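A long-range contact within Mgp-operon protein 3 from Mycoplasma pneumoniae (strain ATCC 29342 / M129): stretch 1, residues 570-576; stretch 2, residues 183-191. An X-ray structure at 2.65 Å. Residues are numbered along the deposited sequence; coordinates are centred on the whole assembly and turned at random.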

ATOM      1  N   ALA A 570       4.725  15.500 -29.889  1.00 73.36           N
ATOM      2  CA  ALA A 570       4.757  16.287 -28.648  1.00 72.93           C
ATOM      3  C   ALA A 570       5.815  15.718 -27.706  1.00 77.52           C
ATOM      4  O   ALA A 570       6.034  14.500 -27.680  1.00 77.41           O
ATOM      5  CB  ALA A 570       3.392  16.295 -27.971  1.00 73.50           C
ATOM      6  N   SER A 571       6.505  16.614 -26.981  1.00 73.48           N
ATOM      7  CA  SER A 571       7.587  16.292 -26.058  1.00 73.08           C
ATOM      8  C   SER A 571       7.196  15.207 -25.074  1.00 75.54           C
ATOM      9  O   SER A 571       7.877  14.184 -24.999  1.00 74.83           O
ATOM     10  CB  SER A 571       8.036  17.545 -25.309  1.00 78.37           C
ATOM     11  OG  SER A 571       9.434  17.745 -25.435  1.00 93.20           O
ATOM     12  N   THR A 572       6.066  15.406 -24.369  1.00 70.57           N
ATOM     13  CA  THR A 572       5.587  14.489 -23.342  1.00 69.47           C
ATOM     14  C   THR A 572       4.475  13.550 -23.844  1.00 72.80           C
ATOM     15  O   THR A 572       3.730  12.998 -23.031  1.00 72.71           O
ATOM     16  CB  THR A 572       5.205  15.275 -22.082  1.00 72.03           C
ATOM     17  OG1 THR A 572       4.282  16.306 -22.420  1.00 69.06           O
ATOM     18  CG2 THR A 572       6.411  15.881 -21.397  1.00 69.46           C
ATOM     19  N   TYR A 573       4.407  13.315 -25.169  1.00 68.71           N
ATOM     20  CA  TYR A 573       3.432  12.407 -25.777  1.00 68.45           C
ATOM     21  C   TYR A 573       3.711  10.975 -25.356  1.00 70.79           C
ATOM     22  O   TYR A 573       4.865  10.550 -25.408  1.00 71.56           O
ATOM     23  CB  TYR A 573       3.457  12.529 -27.313  1.00 70.55           C
ATOM     24  CG  TYR A 573       2.787  11.393 -28.063  1.00 73.59           C
ATOM     25  CD1 TYR A 573       1.399  11.313 -28.158  1.00 75.72           C
ATOM     26  CD2 TYR A 573       3.542  10.412 -28.700  1.00 74.64           C
ATOM     27  CE1 TYR A 573       0.779  10.275 -28.855  1.00 76.86           C
ATOM     28  CE2 TYR A 573       2.934   9.369 -29.402  1.00 75.65           C
ATOM     29  CZ  TYR A 573       1.552   9.305 -29.477  1.00 83.72           C
ATOM     30  OH  TYR A 573       0.960   8.273 -30.169  1.00 83.49           O
ATOM     31  N   ASN A 574       2.653  10.236 -24.947  1.00 65.70           N
ATOM     32  CA  ASN A 574       2.696   8.829 -24.524  1.00 65.23           C
ATOM     33  C   ASN A 574       3.561   8.628 -23.265  1.00 68.53           C
ATOM     34  O   ASN A 574       4.143   7.555 -23.080  1.00 69.27           O
ATOM     35  CB  ASN A 574       3.169   7.917 -25.695  1.00 68.21           C
ATOM     36  CG  ASN A 574       2.330   6.700 -26.016  1.00 87.22           C
ATOM     37  OD1 ASN A 574       1.495   6.239 -25.232  1.00 83.03           O
ATOM     38  ND2 ASN A 574       2.566   6.134 -27.191  1.00 75.73           N
ATOM     39  N   GLN A 575       3.639   9.649 -22.392  1.00 63.08           N
ATOM     40  CA  GLN A 575       4.437   9.527 -21.179  1.00 61.65           C
ATOM     41  C   GLN A 575       3.719  10.029 -19.920  1.00 62.77           C
ATOM     42  O   GLN A 575       2.812  10.868 -19.996  1.00 60.78           O
ATOM     43  CB  GLN A 575       5.834  10.181 -21.339  1.00 62.60           C
ATOM     44  CG  GLN A 575       5.948  11.634 -20.885  1.00 65.73           C
ATOM     45  CD  GLN A 575       7.367  12.045 -20.590  1.00 73.74           C
ATOM     46  OE1 GLN A 575       8.199  12.205 -21.488  1.00 68.54           O
ATOM     47  NE2 GLN A 575       7.671  12.252 -19.325  1.00 61.18           N
ATOM     48  N   ALA A 576       4.134   9.472 -18.764  1.00 58.36           N
ATOM     49  CA  ALA A 576       3.651   9.857 -17.449  1.00 57.96           C
ATOM     50  C   ALA A 576       4.540  11.004 -16.973  1.00 61.54           C
ATOM     51  O   ALA A 576       5.688  11.102 -17.403  1.00 61.73           O
ATOM     52  CB  ALA A 576       3.742   8.688 -16.487  1.00 58.40           C
TER
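Stretch 2, residues 183-191: NGVAQDTVH

Stretch 2 approaches as an extended segment that turns into a helix, and it meets a stretch 1 built from two successive beta turns, type I from Ala570 to Tyr573 and type II from Thr572 to Gln575. The register runs in opposing order: Gly184 lies nearest Gln575, with their CA atoms 6.5 Å apart, and farther along Val190 lies nearest Ser571, CA to CA 5.8 Å. The two segments therefore pass antiparallel in sequence sense, yet they form no backbone-to-backbone hydrogen bond. Side chains bridge the gap, and the buried surface, 254 Å² summed over both sides, is modest.

Asn183 enters with an extended backbone (phi/psi -53/141) and its CA-to-CB bond directed away; it makes no contact. Gly184 follows at -74/176, and here the absence of a side chain matters. Its CA packs 3.3 Å from Gln575 OE1, and an ideal CB at this position would point toward stretch 1 and come to 2.3 Å from Gln575 NE2, a clash. The bare alpha carbon leaves room for the carboxamide of Gln575 to lie close to the backbone.

Val185, still extended at -66/146, supplies the one hydrogen bond across the contact: its N donates to Gln575 OE1 at 3.0 Å with a nearly straight angle of 165°. The other end of the same amide is also engaged, since Gln575 NE2 donates to Ala576 O at 3.0 Å within its own stretch. One carboxamide thus accepts from the incoming chain while its nitrogen is tied back to its own backbone, a compact way to fix the orientation of a long side chain. Its side chain is in the t rotamer, and the CA-to-CB bond of Val185 points toward stretch 1. Val185 CG2 lies 3.3 Å from Ser571 O, and its CG1 stands 3.5 Å from Ser571 OG, so this residue touches both a backbone carbonyl and a side chain of the first turn.

Ala186 directs its CB away and serves instead as the N-cap of the helix that begins at Gln187. Its O receives weak hydrogen bonds from Thr189 N (3.2 Å) and Val190 N (3.4 Å). Gln187 and Asp188, in the first turn of the helix, make no contact with stretch 1.

The helix brings the chain back into contact at Thr189, whose CB points toward stretch 1 and whose CG2 meets Ser571 OG at 3.5 Å. Next, Val190, also t, presents its CB sideways. Its CG2 packs against Thr572 CG2 at 3.8 Å, a methyl-to-methyl contact, and its CA is 3.9 Å from Ser571 OG. Ser571 thus touches Val185, Thr189 and Val190, residues on both sides of the N-cap. His191 closes the stretch with its CB directed away, out of contact.

For a designer, the pattern is economical: one amide-to-backbone hydrogen bond at a glycine-valine step, then small side chains packing where the helix starts.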

ATOM      1  N   ASN A 183      12.997   6.258 -19.643  1.00 68.49           N
ATOM      2  CA  ASN A 183      12.954   7.635 -19.163  1.00 67.75           C
ATOM      3  C   ASN A 183      12.209   8.577 -20.095  1.00 69.47           C
ATOM      4  O   ASN A 183      12.340   8.491 -21.320  1.00 68.12           O
ATOM      5  CB  ASN A 183      14.371   8.175 -18.959  1.00 66.74           C
ATOM      6  CG  ASN A 183      14.927   8.040 -17.578  1.00 78.15           C
ATOM      7  OD1 ASN A 183      14.211   7.930 -16.570  1.00 71.14           O
ATOM      8  ND2 ASN A 183      16.237   8.086 -17.511  1.00 73.40           N
ATOM      9  N   GLY A 184      11.464   9.486 -19.485  1.00 65.11           N
ATOM     10  CA  GLY A 184      10.755  10.541 -20.181  1.00 64.69           C
ATOM     11  C   GLY A 184      11.724  11.609 -20.654  1.00 69.00           C
ATOM     12  O   GLY A 184      12.927  11.544 -20.373  1.00 70.08           O
ATOM     13  N   VAL A 185      11.204  12.588 -21.386  1.00 63.63           N
ATOM     14  CA  VAL A 185      11.949  13.705 -21.954  1.00 62.72           C
ATOM     15  C   VAL A 185      12.513  14.638 -20.848  1.00 65.55           C
ATOM     16  O   VAL A 185      11.901  14.746 -19.793  1.00 65.78           O
ATOM     17  CB  VAL A 185      11.020  14.398 -22.989  1.00 66.57           C
ATOM     18  CG1 VAL A 185      11.302  15.880 -23.148  1.00 66.37           C
ATOM     19  CG2 VAL A 185      11.102  13.691 -24.334  1.00 66.57           C
ATOM     20  N   ALA A 186      13.706  15.247 -21.064  1.00 60.31           N
ATOM     21  CA  ALA A 186      14.342  16.170 -20.118  1.00 59.24           C
ATOM     22  C   ALA A 186      13.533  17.461 -20.036  1.00 63.35           C
ATOM     23  O   ALA A 186      12.918  17.841 -21.029  1.00 64.59           O
ATOM     24  CB  ALA A 186      15.754  16.478 -20.570  1.00 59.70           C
ATOM     25  N   GLN A 187      13.535  18.149 -18.885  1.00 59.06           N
ATOM     26  CA  GLN A 187      12.737  19.370 -18.760  1.00 58.70           C
ATOM     27  C   GLN A 187      13.194  20.523 -19.687  1.00 62.82           C
ATOM     28  O   GLN A 187      12.334  21.315 -20.059  1.00 61.66           O
ATOM     29  CB  GLN A 187      12.572  19.830 -17.299  1.00 59.54           C
ATOM     30  CG  GLN A 187      13.808  20.312 -16.569  1.00 58.88           C
ATOM     31  CD  GLN A 187      13.459  20.916 -15.224  1.00 69.69           C
ATOM     32  OE1 GLN A 187      12.291  21.206 -14.896  1.00 59.16           O
ATOM     33  NE2 GLN A 187      14.473  21.124 -14.405  1.00 60.97           N
ATOM     34  N   ASP A 188      14.477  20.572 -20.142  1.00 62.01           N
ATOM     35  CA  ASP A 188      14.923  21.635 -21.078  1.00 62.81           C
ATOM     36  C   ASP A 188      14.276  21.504 -22.456  1.00 66.22           C
ATOM     37  O   ASP A 188      13.991  22.516 -23.086  1.00 65.82           O
ATOM     38  CB  ASP A 188      16.462  21.740 -21.184  1.00 65.44           C
ATOM     39  CG  ASP A 188      17.219  20.518 -21.699  1.00 78.07           C
ATOM     40  OD1 ASP A 188      16.629  19.410 -21.723  1.00 79.02           O
ATOM     41  OD2 ASP A 188      18.409  20.665 -22.051  1.00 82.64           O
ATOM     42  N   THR A 189      14.014  20.257 -22.899  1.00 63.59           N
ATOM     43  CA  THR A 189      13.347  19.937 -24.169  1.00 63.59           C
ATOM     44  C   THR A 189      11.865  20.327 -24.067  1.00 66.73           C
ATOM     45  O   THR A 189      11.312  20.870 -25.016  1.00 66.54           O
ATOM     46  CB  THR A 189      13.544  18.442 -24.515  1.00 74.58           C
ATOM     47  OG1 THR A 189      14.941  18.151 -24.582  1.00 80.95           O
ATOM     48  CG2 THR A 189      12.881  18.039 -25.829  1.00 71.61           C
ATOM     49  N   VAL A 190      11.236  20.060 -22.910  1.00 62.69           N
ATOM     50  CA  VAL A 190       9.830  20.382 -22.656  1.00 62.20           C
ATOM     51  C   VAL A 190       9.538  21.884 -22.832  1.00 67.14           C
ATOM     52  O   VAL A 190       8.582  22.241 -23.525  1.00 68.10           O
ATOM     53  CB  VAL A 190       9.356  19.844 -21.274  1.00 64.78           C
ATOM     54  CG1 VAL A 190       8.009  20.435 -20.858  1.00 64.05           C
ATOM     55  CG2 VAL A 190       9.299  18.322 -21.265  1.00 64.26           C
ATOM     56  N   HIS A 191      10.377  22.745 -22.242  1.00 62.62           N
ATOM     57  CA  HIS A 191      10.154  24.186 -22.246  1.00 62.02           C
ATOM     58  C   HIS A 191      10.812  24.956 -23.368  1.00 67.77           C
ATOM     59  O   HIS A 191      10.350  26.053 -23.680  1.00 68.10           O
ATOM     60  CB  HIS A 191      10.555  24.782 -20.894  1.00 62.20           C
ATOM     61  CG  HIS A 191       9.741  24.241 -19.759  1.00 64.90           C
ATOM     62  ND1 HIS A 191      10.275  23.341 -18.857  1.00 66.09           N
ATOM     63  CD2 HIS A 191       8.441  24.460 -19.446  1.00 65.89           C
ATOM     64  CE1 HIS A 191       9.301  23.067 -18.011  1.00 65.38           C
ATOM     65  NE2 HIS A 191       8.178  23.719 -18.324  1.00 65.69           N
TER